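PDB 4PRL: 4-phosphoerythronate dehydrogenase from Lactobacillus jensenii, which probably catalyses the NAD-dependent oxidation of 4-phosphoerythronate and belongs to the D-isomer specific 2-hydroxyacid dehydrogenase family. Local coordinates for residues Ile106-Val111 against Ala162-Ala167; Ile149-Val154 against Ala170-Tyr175. All coordinates share one frame; numbering follows the deposited sequence.

Contact 1. Residues Ile106-Val111 against Ala162-Ala167; sequences IAEMAV and AQIFSA. With NAD (nicotinamide-adenine-dinucleotide), chain C.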
ATOM      1  N   ILE A 106      14.880  -0.342 -11.141  1.00 24.90           N
ATOM      2  CA  ILE A 106      14.938  -1.662 -11.700  1.00 24.38           C
ATOM      3  C   ILE A 106      13.723  -2.489 -11.294  1.00 22.77           C
ATOM      4  O   ILE A 106      13.158  -3.200 -12.115  1.00 21.63           O
ATOM      5  CB  ILE A 106      16.257  -2.324 -11.302  1.00 24.08           C
ATOM      6  CG1 ILE A 106      17.383  -1.517 -11.936  1.00 24.98           C
ATOM      7  CG2 ILE A 106      16.294  -3.756 -11.770  1.00 23.86           C
ATOM      8  CD1 ILE A 106      18.748  -1.795 -11.367  1.00 26.74           C
ATOM      9  N   ALA A 107      13.305  -2.380 -10.048  1.00 21.09           N
ATOM     10  CA  ALA A 107      12.126  -3.090  -9.629  1.00 21.13           C
ATOM     11  C   ALA A 107      10.967  -2.752 -10.530  1.00 21.92           C
ATOM     12  O   ALA A 107      10.205  -3.628 -10.916  1.00 21.89           O
ATOM     13  CB  ALA A 107      11.780  -2.730  -8.215  1.00 21.62           C
ATOM     14  N   GLU A 108      10.864  -1.483 -10.902  1.00 23.65           N
ATOM     15  CA  GLU A 108       9.735  -1.003 -11.695  1.00 24.85           C
ATOM     16  C   GLU A 108       9.804  -1.455 -13.130  1.00 24.83           C
ATOM     17  O   GLU A 108       8.773  -1.694 -13.737  1.00 23.97           O
ATOM     18  CB  GLU A 108       9.606   0.524 -11.617  1.00 25.49           C
ATOM     19  CG  GLU A 108       9.080   0.985 -10.265  1.00 26.06           C
ATOM     20  CD  GLU A 108       8.985   2.485 -10.144  1.00 27.16           C
ATOM     21  OE1 GLU A 108       8.835   3.151 -11.174  1.00 29.00           O
ATOM     22  OE2 GLU A 108       9.049   3.016  -9.024  1.00 28.86           O
ATOM     23  N   MET A 109      11.007  -1.573 -13.687  1.00 26.30           N
ATOM     24  CA  MET A 109      11.145  -2.222 -14.995  1.00 27.33           C
ATOM     25  C   MET A 109      10.596  -3.668 -14.890  1.00 28.13           C
ATOM     26  O   MET A 109       9.769  -4.090 -15.698  1.00 32.11           O
ATOM     27  CB  MET A 109      12.598  -2.206 -15.494  1.00 26.81           C
ATOM     28  CG  MET A 109      12.775  -2.742 -16.909  1.00 27.93           C
ATOM     29  SD  MET A 109      11.894  -1.757 -18.160  1.00 31.48           S
ATOM     30  CE  MET A 109      13.205  -1.508 -19.344  1.00 31.29           C
ATOM     31  N   ALA A 110      11.006  -4.392 -13.856  1.00 25.39           N
ATOM     32  CA  ALA A 110      10.620  -5.758 -13.720  1.00 24.51           C
ATOM     33  C   ALA A 110       9.105  -5.843 -13.567  1.00 24.77           C
ATOM     34  O   ALA A 110       8.472  -6.620 -14.261  1.00 24.03           O
ATOM     35  CB  ALA A 110      11.343  -6.406 -12.549  1.00 24.18           C
ATOM     36  N   VAL A 111       8.506  -5.021 -12.704  1.00 25.89           N
ATOM     37  CA  VAL A 111       7.027  -5.016 -12.586  1.00 24.90           C
ATOM     38  C   VAL A 111       6.349  -4.668 -13.919  1.00 26.29           C
ATOM     39  O   VAL A 111       5.448  -5.377 -14.352  1.00 26.13           O
ATOM     40  CB  VAL A 111       6.507  -4.065 -11.503  1.00 23.72           C
ATOM     41  CG1 VAL A 111       4.979  -3.944 -11.551  1.00 23.51           C
ATOM     42  CG2 VAL A 111       6.934  -4.568 -10.140  1.00 23.54           C
ATOM     43  N   ALA A 162       8.833  -6.845  -4.294  1.00 29.18           N
ATOM     44  CA  ALA A 162       7.934  -7.477  -3.359  1.00 29.89           C
ATOM     45  C   ALA A 162       6.993  -6.461  -2.760  1.00 31.19           C
ATOM     46  O   ALA A 162       5.809  -6.749  -2.570  1.00 29.51           O
ATOM     47  CB  ALA A 162       8.730  -8.146  -2.264  1.00 29.90           C
ATOM     48  N   GLN A 163       7.525  -5.275  -2.479  1.00 31.64           N
ATOM     49  CA  GLN A 163       6.726  -4.202  -1.912  1.00 33.39           C
ATOM     50  C   GLN A 163       5.611  -3.877  -2.912  1.00 30.52           C
ATOM     51  O   GLN A 163       4.433  -3.902  -2.581  1.00 28.95           O
ATOM     52  CB  GLN A 163       7.597  -2.968  -1.565  1.00 37.40           C
ATOM     53  CG  GLN A 163       8.774  -3.316  -0.622  1.00 43.33           C
ATOM     54  CD  GLN A 163       9.647  -2.150  -0.106  1.00 47.59           C
ATOM     55  OE1 GLN A 163       9.157  -1.058   0.214  1.00 48.83           O
ATOM     56  NE2 GLN A 163      10.957  -2.413   0.025  1.00 48.61           N
ATOM     57  N   ILE A 164       5.984  -3.660  -4.156  1.00 27.51           N
ATOM     58  CA  ILE A 164       5.035  -3.178  -5.144  1.00 26.75           C
ATOM     59  C   ILE A 164       3.969  -4.190  -5.463  1.00 25.64           C
ATOM     60  O   ILE A 164       2.783  -3.875  -5.501  1.00 25.08           O
ATOM     61  CB  ILE A 164       5.768  -2.845  -6.439  1.00 27.87           C
ATOM     62  CG1 ILE A 164       6.597  -1.579  -6.241  1.00 26.88           C
ATOM     63  CG2 ILE A 164       4.795  -2.710  -7.612  1.00 28.52           C
ATOM     64  CD1 ILE A 164       7.871  -1.596  -7.041  1.00 26.94           C
ATOM     65  N   PHE A 165       4.410  -5.410  -5.718  1.00 26.26           N
ATOM     66  CA  PHE A 165       3.484  -6.486  -6.026  1.00 26.06           C
ATOM     67  C   PHE A 165       2.567  -6.735  -4.845  1.00 26.17           C
ATOM     68  O   PHE A 165       1.360  -6.808  -5.040  1.00 27.07           O
ATOM     69  CB  PHE A 165       4.192  -7.777  -6.480  1.00 24.95           C
ATOM     70  CG  PHE A 165       4.463  -7.847  -7.965  1.00 24.54           C
ATOM     71  CD1 PHE A 165       3.483  -7.550  -8.889  1.00 24.65           C
ATOM     72  CD2 PHE A 165       5.700  -8.250  -8.437  1.00 25.40           C
ATOM     73  CE1 PHE A 165       3.743  -7.618 -10.247  1.00 24.54           C
ATOM     74  CE2 PHE A 165       5.953  -8.344  -9.797  1.00 24.45           C
ATOM     75  CZ  PHE A 165       4.974  -8.029 -10.697  1.00 23.94           C
ATOM     76  N   SER A 166       3.098  -6.817  -3.624  1.00 26.89           N
ATOM     77  CA  SER A 166       2.219  -7.082  -2.471  1.00 27.41           C
ATOM     78  C   SER A 166       1.311  -5.905  -2.216  1.00 27.68           C
ATOM     79  O   SER A 166       0.230  -6.085  -1.703  1.00 31.63           O
ATOM     80  CB  SER A 166       2.998  -7.397  -1.217  1.00 27.87           C
ATOM     81  OG  SER A 166       3.646  -6.224  -0.798  1.00 32.35           O
ATOM     82  N   ALA A 167       1.728  -4.702  -2.601  1.00 29.67           N
ATOM     83  CA  ALA A 167       0.865  -3.513  -2.519  1.00 28.93           C
ATOM     84  C   ALA A 167      -0.256  -3.536  -3.538  1.00 29.04           C
ATOM     85  O   ALA A 167      -1.261  -2.876  -3.344  1.00 30.54           O
ATOM     86  CB  ALA A 167       1.664  -2.240  -2.676  1.00 28.38           C
TER
HETATM   87  PA  NAD C 401      22.042  -7.673  -4.071  1.00101.20           P
HETATM   88  O1A NAD C 401      23.491  -7.904  -4.388  1.00 96.41           O
HETATM   89  O2A NAD C 401      21.635  -6.476  -3.267  1.00 83.83           O
HETATM   90  O5B NAD C 401      21.451  -8.991  -3.378  1.00 95.90           O
HETATM   91  C5B NAD C 401      21.000 -10.088  -4.179  1.00 86.16           C
HETATM   92  C4B NAD C 401      20.358 -11.176  -3.327  1.00 73.99           C
HETATM   93  O4B NAD C 401      20.505 -12.448  -3.951  1.00 70.75           O
HETATM   94  C3B NAD C 401      21.048 -11.277  -1.989  1.00 66.94           C
HETATM   95  O3B NAD C 401      20.155 -10.909  -0.957  1.00 59.76           O
HETATM   96  C2B NAD C 401      21.373 -12.726  -1.804  1.00 65.36           C
HETATM   97  O2B NAD C 401      20.818 -13.112  -0.561  1.00 61.73           O
HETATM   98  C1B NAD C 401      20.656 -13.433  -2.937  1.00 70.11           C
HETATM   99  N9A NAD C 401      21.391 -14.675  -3.314  1.00 71.93           N
HETATM  100  C8A NAD C 401      22.697 -14.895  -3.111  1.00 70.76           C
HETATM  101  N7A NAD C 401      23.061 -16.129  -3.521  1.00 69.62           N
HETATM  102  C5A NAD C 401      21.971 -16.735  -3.986  1.00 64.79           C
HETATM  103  C6A NAD C 401      21.661 -18.048  -4.568  1.00 65.59           C
HETATM  104  N6A NAD C 401      22.614 -18.987  -4.735  1.00 67.02           N
HETATM  105  N1A NAD C 401      20.397 -18.294  -4.932  1.00 64.01           N
HETATM  106  C2A NAD C 401      19.442 -17.382  -4.772  1.00 64.15           C
HETATM  107  N3A NAD C 401      19.655 -16.175  -4.247  1.00 66.05           N
HETATM  108  C4A NAD C 401      20.875 -15.786  -3.841  1.00 67.00           C
HETATM  109  O3  NAD C 401      21.262  -7.707  -5.473  1.00113.69           O
HETATM  110  PN  NAD C 401      19.853  -6.970  -5.688  1.00122.09           P
HETATM  111  O1N NAD C 401      18.730  -7.907  -5.343  1.00105.36           O
HETATM  112  O2N NAD C 401      19.970  -5.610  -5.049  1.00111.72           O
HETATM  113  O5D NAD C 401      19.867  -6.820  -7.279  1.00115.90           O
HETATM  114  C5D NAD C 401      19.062  -7.658  -8.102  1.00108.42           C
HETATM  115  C4D NAD C 401      19.781  -7.910  -9.418  1.00105.07           C
HETATM  116  O4D NAD C 401      19.642  -6.800 -10.311  1.00 98.26           O
HETATM  117  C3D NAD C 401      21.275  -8.103  -9.198  1.00103.04           C
HETATM  118  O3D NAD C 401      21.708  -9.327  -9.781  1.00 97.12           O
HETATM  119  C2D NAD C 401      21.925  -6.987  -9.964  1.00 99.98           C
HETATM  120  O2D NAD C 401      23.128  -7.448 -10.569  1.00 95.75           O
HETATM  121  C1D NAD C 401      20.878  -6.678 -11.016  1.00 98.56           C
HETATM  122  N1N NAD C 401      21.065  -5.405 -11.726  1.00 92.08           N
HETATM  123  C2N NAD C 401      20.348  -5.198 -12.824  1.00 92.17           C
HETATM  124  C3N NAD C 401      20.477  -4.035 -13.562  1.00 94.99           C
HETATM  125  C7N NAD C 401      19.654  -3.810 -14.788  1.00 91.61           C
HETATM  126  O7N NAD C 401      19.500  -2.677 -15.183  1.00 84.92           O
HETATM  127  N7N NAD C 401      19.121  -4.847 -15.414  1.00 83.65           N
HETATM  128  C4N NAD C 401      21.367  -3.062 -13.159  1.00 94.93           C
HETATM  129  C5N NAD C 401      22.107  -3.299 -12.020  1.00 97.76           C
HETATM  130  C6N NAD C 401      21.940  -4.484 -11.326  1.00 94.29           C
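The Phe165 ring meets Val111 face-on: CG2 of Val111 stands over it in a CH-pi contact, 4.1 Å from the ring centroid and 19° off the normal, displaced toward the rim. Ile149 CD1 lies against the opposite face; on the same side as CG2, Val111 CG1 reaches the rim at Phe165 CE1, 4.1 Å away. Val111 can straddle two partners because CG1 is anti to the backbone N (chi1 172°), which puts CG2 beside that nitrogen, between the ring and Ile164; there Val111 CG2 touches Ile164 CG2 at 3.8 Å. The other branch of Ile164 runs along helix 103-118 to Ala107, where its CD1 is 4.2 Å from Ala107 CB. Glu108 lends its aliphatic CG to this CD1, while its carboxylate bridges to Arg104 and accepts a hydrogen bond from the backbone N of Ile144 of a second subunit. Next to Ala107 in the chain, Ile106 has its CD1 3.4 Å from C4N, the hydride-accepting carbon of the NAD nicotinamide. No hydrogen bond spans segments 106-111 and 162-167, whose axes cross at -44°; carbon-to-carbon contacts join them, and the Glu108 carboxylate at their border is probably balanced by Arg104 of its own helix.

Contact 2. Residues Ile149-Val154 against Ala170-Tyr175; sequences IGLIGV and AKVLAY. With NAD (nicotinamide-adenine-dinucleotide), chain C.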
ATOM      1  N   ILE A 149       3.771 -14.339  -6.979  1.00 28.48           N
ATOM      2  CA  ILE A 149       5.072 -13.878  -7.454  1.00 27.83           C
ATOM      3  C   ILE A 149       6.107 -14.696  -6.734  1.00 26.95           C
ATOM      4  O   ILE A 149       5.989 -14.952  -5.523  1.00 26.24           O
ATOM      5  CB  ILE A 149       5.352 -12.412  -7.098  1.00 28.40           C
ATOM      6  CG1 ILE A 149       4.126 -11.515  -7.350  1.00 30.72           C
ATOM      7  CG2 ILE A 149       6.543 -11.911  -7.877  1.00 28.83           C
ATOM      8  CD1 ILE A 149       3.675 -11.392  -8.793  1.00 30.58           C
ATOM      9  N   GLY A 150       7.128 -15.096  -7.474  1.00 26.18           N
ATOM     10  CA  GLY A 150       8.235 -15.854  -6.912  1.00 25.19           C
ATOM     11  C   GLY A 150       9.515 -15.138  -7.235  1.00 24.86           C
ATOM     12  O   GLY A 150       9.792 -14.839  -8.399  1.00 24.86           O
ATOM     13  N   LEU A 151      10.280 -14.840  -6.204  1.00 25.30           N
ATOM     14  CA  LEU A 151      11.527 -14.129  -6.369  1.00 27.92           C
ATOM     15  C   LEU A 151      12.666 -15.064  -6.018  1.00 30.29           C
ATOM     16  O   LEU A 151      12.657 -15.667  -4.967  1.00 31.74           O
ATOM     17  CB  LEU A 151      11.577 -12.876  -5.467  1.00 26.93           C
ATOM     18  CG  LEU A 151      10.384 -11.920  -5.506  1.00 26.23           C
ATOM     19  CD1 LEU A 151      10.600 -10.775  -4.530  1.00 26.87           C
ATOM     20  CD2 LEU A 151      10.154 -11.388  -6.907  1.00 26.19           C
ATOM     21  N   ILE A 152      13.633 -15.194  -6.913  1.00 33.55           N
ATOM     22  CA  ILE A 152      14.860 -15.915  -6.625  1.00 35.61           C
ATOM     23  C   ILE A 152      15.912 -14.892  -6.261  1.00 37.37           C
ATOM     24  O   ILE A 152      16.414 -14.154  -7.115  1.00 34.89           O
ATOM     25  CB  ILE A 152      15.320 -16.708  -7.845  1.00 37.06           C
ATOM     26  CG1 ILE A 152      14.196 -17.643  -8.309  1.00 37.96           C
ATOM     27  CG2 ILE A 152      16.595 -17.463  -7.528  1.00 36.72           C
ATOM     28  CD1 ILE A 152      13.645 -18.496  -7.195  1.00 39.19           C
ATOM     29  N   GLY A 153      16.172 -14.792  -4.971  1.00 40.92           N
ATOM     30  CA  GLY A 153      17.014 -13.757  -4.427  1.00 42.46           C
ATOM     31  C   GLY A 153      16.119 -12.591  -4.094  1.00 42.41           C
ATOM     32  O   GLY A 153      15.096 -12.402  -4.719  1.00 42.83           O
ATOM     33  N   VAL A 154      16.513 -11.780  -3.131  1.00 40.69           N
ATOM     34  CA  VAL A 154      15.762 -10.585  -2.829  1.00 40.63           C
ATOM     35  C   VAL A 154      16.636  -9.373  -3.041  1.00 41.40           C
ATOM     36  O   VAL A 154      16.698  -8.835  -4.129  1.00 42.93           O
ATOM     37  CB  VAL A 154      15.246 -10.613  -1.392  1.00 40.04           C
ATOM     38  CG1 VAL A 154      14.398  -9.401  -1.108  1.00 39.84           C
ATOM     39  CG2 VAL A 154      14.453 -11.876  -1.154  1.00 40.49           C
ATOM     40  N   ALA A 170      -0.896  -9.095  -4.624  1.00 28.62           N
ATOM     41  CA  ALA A 170      -0.388 -10.394  -5.030  1.00 28.98           C
ATOM     42  C   ALA A 170       0.252 -11.107  -3.841  1.00 29.92           C
ATOM     43  O   ALA A 170       0.696 -10.452  -2.905  1.00 33.04           O
ATOM     44  CB  ALA A 170       0.622 -10.226  -6.149  1.00 28.29           C
ATOM     45  N   LYS A 171       0.270 -12.441  -3.861  1.00 29.36           N
ATOM     46  CA  LYS A 171       1.064 -13.212  -2.906  1.00 30.86           C
ATOM     47  C   LYS A 171       2.507 -13.196  -3.402  1.00 29.42           C
ATOM     48  O   LYS A 171       2.763 -13.559  -4.541  1.00 31.97           O
ATOM     49  CB  LYS A 171       0.569 -14.662  -2.831  1.00 34.12           C
ATOM     50  CG  LYS A 171       1.271 -15.530  -1.790  1.00 36.65           C
ATOM     51  CD  LYS A 171       0.675 -16.932  -1.656  1.00 41.20           C
ATOM     52  CE  LYS A 171      -0.759 -16.914  -1.118  1.00 44.93           C
ATOM     53  NZ  LYS A 171      -1.325 -18.270  -0.835  1.00 45.44           N
ATOM     54  N   VAL A 172       3.448 -12.775  -2.581  1.00 26.57           N
ATOM     55  CA  VAL A 172       4.825 -12.794  -3.007  1.00 26.69           C
ATOM     56  C   VAL A 172       5.600 -13.834  -2.220  1.00 27.83           C
ATOM     57  O   VAL A 172       5.580 -13.818  -1.009  1.00 27.19           O
ATOM     58  CB  VAL A 172       5.455 -11.418  -2.834  1.00 26.25           C
ATOM     59  CG1 VAL A 172       6.897 -11.425  -3.298  1.00 26.44           C
ATOM     60  CG2 VAL A 172       4.663 -10.412  -3.642  1.00 26.84           C
ATOM     61  N   LEU A 173       6.245 -14.765  -2.917  1.00 29.92           N
ATOM     62  CA  LEU A 173       7.126 -15.736  -2.275  1.00 31.73           C
ATOM     63  C   LEU A 173       8.539 -15.413  -2.708  1.00 33.12           C
ATOM     64  O   LEU A 173       8.748 -14.947  -3.822  1.00 36.18           O
ATOM     65  CB  LEU A 173       6.779 -17.171  -2.692  1.00 32.32           C
ATOM     66  CG  LEU A 173       5.354 -17.716  -2.452  1.00 33.28           C
ATOM     67  CD1 LEU A 173       5.263 -19.172  -2.899  1.00 32.07           C
ATOM     68  CD2 LEU A 173       4.918 -17.565  -0.995  1.00 32.89           C
ATOM     69  N   ALA A 174       9.507 -15.666  -1.840  1.00 32.96           N
ATOM     70  CA  ALA A 174      10.900 -15.407  -2.180  1.00 34.44           C
ATOM     71  C   ALA A 174      11.828 -16.480  -1.626  1.00 36.01           C
ATOM     72  O   ALA A 174      11.643 -16.950  -0.492  1.00 37.47           O
ATOM     73  CB  ALA A 174      11.334 -14.038  -1.660  1.00 34.52           C
ATOM     74  N   TYR A 175      12.810 -16.867  -2.439  1.00 34.17           N
ATOM     75  CA  TYR A 175      13.886 -17.705  -1.990  1.00 35.11           C
ATOM     76  C   TYR A 175      15.107 -16.838  -1.850  1.00 35.35           C
ATOM     77  O   TYR A 175      15.420 -16.038  -2.720  1.00 35.40           O
ATOM     78  CB  TYR A 175      14.185 -18.881  -2.946  1.00 36.33           C
ATOM     79  CG  TYR A 175      15.456 -19.636  -2.542  1.00 39.28           C
ATOM     80  CD1 TYR A 175      15.467 -20.488  -1.426  1.00 41.50           C
ATOM     81  CD2 TYR A 175      16.649 -19.464  -3.240  1.00 39.28           C
ATOM     82  CE1 TYR A 175      16.616 -21.155  -1.041  1.00 41.73           C
ATOM     83  CE2 TYR A 175      17.803 -20.130  -2.858  1.00 40.82           C
ATOM     84  CZ  TYR A 175      17.787 -20.969  -1.759  1.00 43.04           C
ATOM     85  OH  TYR A 175      18.941 -21.623  -1.367  1.00 45.79           O
TER
HETATM   86  PA  NAD C 401      22.042  -7.673  -4.071  1.00101.20           P
HETATM   87  O1A NAD C 401      23.491  -7.904  -4.388  1.00 96.41           O
HETATM   88  O2A NAD C 401      21.635  -6.476  -3.267  1.00 83.83           O
HETATM   89  O5B NAD C 401      21.451  -8.991  -3.378  1.00 95.90           O
HETATM   90  C5B NAD C 401      21.000 -10.088  -4.179  1.00 86.16           C
HETATM   91  C4B NAD C 401      20.358 -11.176  -3.327  1.00 73.99           C
HETATM   92  O4B NAD C 401      20.505 -12.448  -3.951  1.00 70.75           O
HETATM   93  C3B NAD C 401      21.048 -11.277  -1.989  1.00 66.94           C
HETATM   94  O3B NAD C 401      20.155 -10.909  -0.957  1.00 59.76           O
HETATM   95  C2B NAD C 401      21.373 -12.726  -1.804  1.00 65.36           C
HETATM   96  O2B NAD C 401      20.818 -13.112  -0.561  1.00 61.73           O
HETATM   97  C1B NAD C 401      20.656 -13.433  -2.937  1.00 70.11           C
HETATM   98  N9A NAD C 401      21.391 -14.675  -3.314  1.00 71.93           N
HETATM   99  C8A NAD C 401      22.697 -14.895  -3.111  1.00 70.76           C
HETATM  100  N7A NAD C 401      23.061 -16.129  -3.521  1.00 69.62           N
HETATM  101  C5A NAD C 401      21.971 -16.735  -3.986  1.00 64.79           C
HETATM  102  C6A NAD C 401      21.661 -18.048  -4.568  1.00 65.59           C
HETATM  103  N6A NAD C 401      22.614 -18.987  -4.735  1.00 67.02           N
HETATM  104  N1A NAD C 401      20.397 -18.294  -4.932  1.00 64.01           N
HETATM  105  C2A NAD C 401      19.442 -17.382  -4.772  1.00 64.15           C
HETATM  106  N3A NAD C 401      19.655 -16.175  -4.247  1.00 66.05           N
HETATM  107  C4A NAD C 401      20.875 -15.786  -3.841  1.00 67.00           C
HETATM  108  O3  NAD C 401      21.262  -7.707  -5.473  1.00113.69           O
HETATM  109  PN  NAD C 401      19.853  -6.970  -5.688  1.00122.09           P
HETATM  110  O1N NAD C 401      18.730  -7.907  -5.343  1.00105.36           O
HETATM  111  O2N NAD C 401      19.970  -5.610  -5.049  1.00111.72           O
HETATM  112  O5D NAD C 401      19.867  -6.820  -7.279  1.00115.90           O
HETATM  113  C5D NAD C 401      19.062  -7.658  -8.102  1.00108.42           C
HETATM  114  C4D NAD C 401      19.781  -7.910  -9.418  1.00105.07           C
HETATM  115  O4D NAD C 401      19.642  -6.800 -10.311  1.00 98.26           O
HETATM  116  C3D NAD C 401      21.275  -8.103  -9.198  1.00103.04           C
HETATM  117  O3D NAD C 401      21.708  -9.327  -9.781  1.00 97.12           O
HETATM  118  C2D NAD C 401      21.925  -6.987  -9.964  1.00 99.98           C
HETATM  119  O2D NAD C 401      23.128  -7.448 -10.569  1.00 95.75           O
HETATM  120  C1D NAD C 401      20.878  -6.678 -11.016  1.00 98.56           C
HETATM  121  N1N NAD C 401      21.065  -5.405 -11.726  1.00 92.08           N
HETATM  122  C2N NAD C 401      20.348  -5.198 -12.824  1.00 92.17           C
HETATM  123  C3N NAD C 401      20.477  -4.035 -13.562  1.00 94.99           C
HETATM  124  C7N NAD C 401      19.654  -3.810 -14.788  1.00 91.61           C
HETATM  125  O7N NAD C 401      19.500  -2.677 -15.183  1.00 84.92           O
HETATM  126  N7N NAD C 401      19.121  -4.847 -15.414  1.00 83.65           N
HETATM  127  C4N NAD C 401      21.367  -3.062 -13.159  1.00 94.93           C
HETATM  128  C5N NAD C 401      22.107  -3.299 -12.020  1.00 97.76           C
HETATM  129  C6N NAD C 401      21.940  -4.484 -11.326  1.00 94.29           C
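Leu151 and Ala174 pair in parallel register at the heart of the first beta-alpha-beta unit of a Rossmann fold, in which strands 148-152 and 171-175 are neighbours and helix 155-167 makes the crossover. Leu151 illustrates how such a strand builds its core. Its CB rests 4.0 Å from Ala174 CB; its CG passes over the carbonyl oxygen of Leu173; its CD1 ends 4.0 Å from Val172 CG1. Ile149 CG1 meets the other branch, Val172 CG2, at 3.9 Å. With chi1 at -179°, Val172 spreads its two methyls so that one serves each neighbour, and all of these side chains lie on the sheet face covered by helix 155-167. Trimming Val172 to an alanine would take away both methyls and probably open a gap between Ile149, Leu151 and the helix. The backbones are laced by a ladder that begins with Ile149 N to Lys171 O (2.8 Å), steps back and forth through Leu173 and Leu151, and finishes with Gly153 N to Tyr175 O (2.7 Å). Gly153 probably opens the GxGxxG dinucleotide-binding turn: its CA passes 3.6 Å from N3A of the NAD adenine, and a CB here would run into the ribose oxygen O4B. On the other face of the sheet Ile152 and Tyr175 approach the same adenine, and the edge of the phenol ring supplies the last contact, Tyr175 CE2 to NAD C2A at 3.7 Å.

After the N-terminal parallel sheet the chain enters helix 103-118, which carries residues 106-111, and then reaches strand 148-152. Helix 155-167 follows and closes the long loop of contact 1, 50 residues between its segments. Strand 171-175 comes directly after and closes the shorter loop of contact 2 around that helix. The four segments alternate, and the two closures cross. Helix 155-167 is the shared layer: one side receives helix 103-118, while the other lies on the sheet. A probable hydrogen bond from Ala170 N to Phe165 O ties the helix end to the next strand. Both touch NAD, contact 1 at the nicotinamide and contact 2 at the adenine end and, through Val154, beside the pyrophosphate.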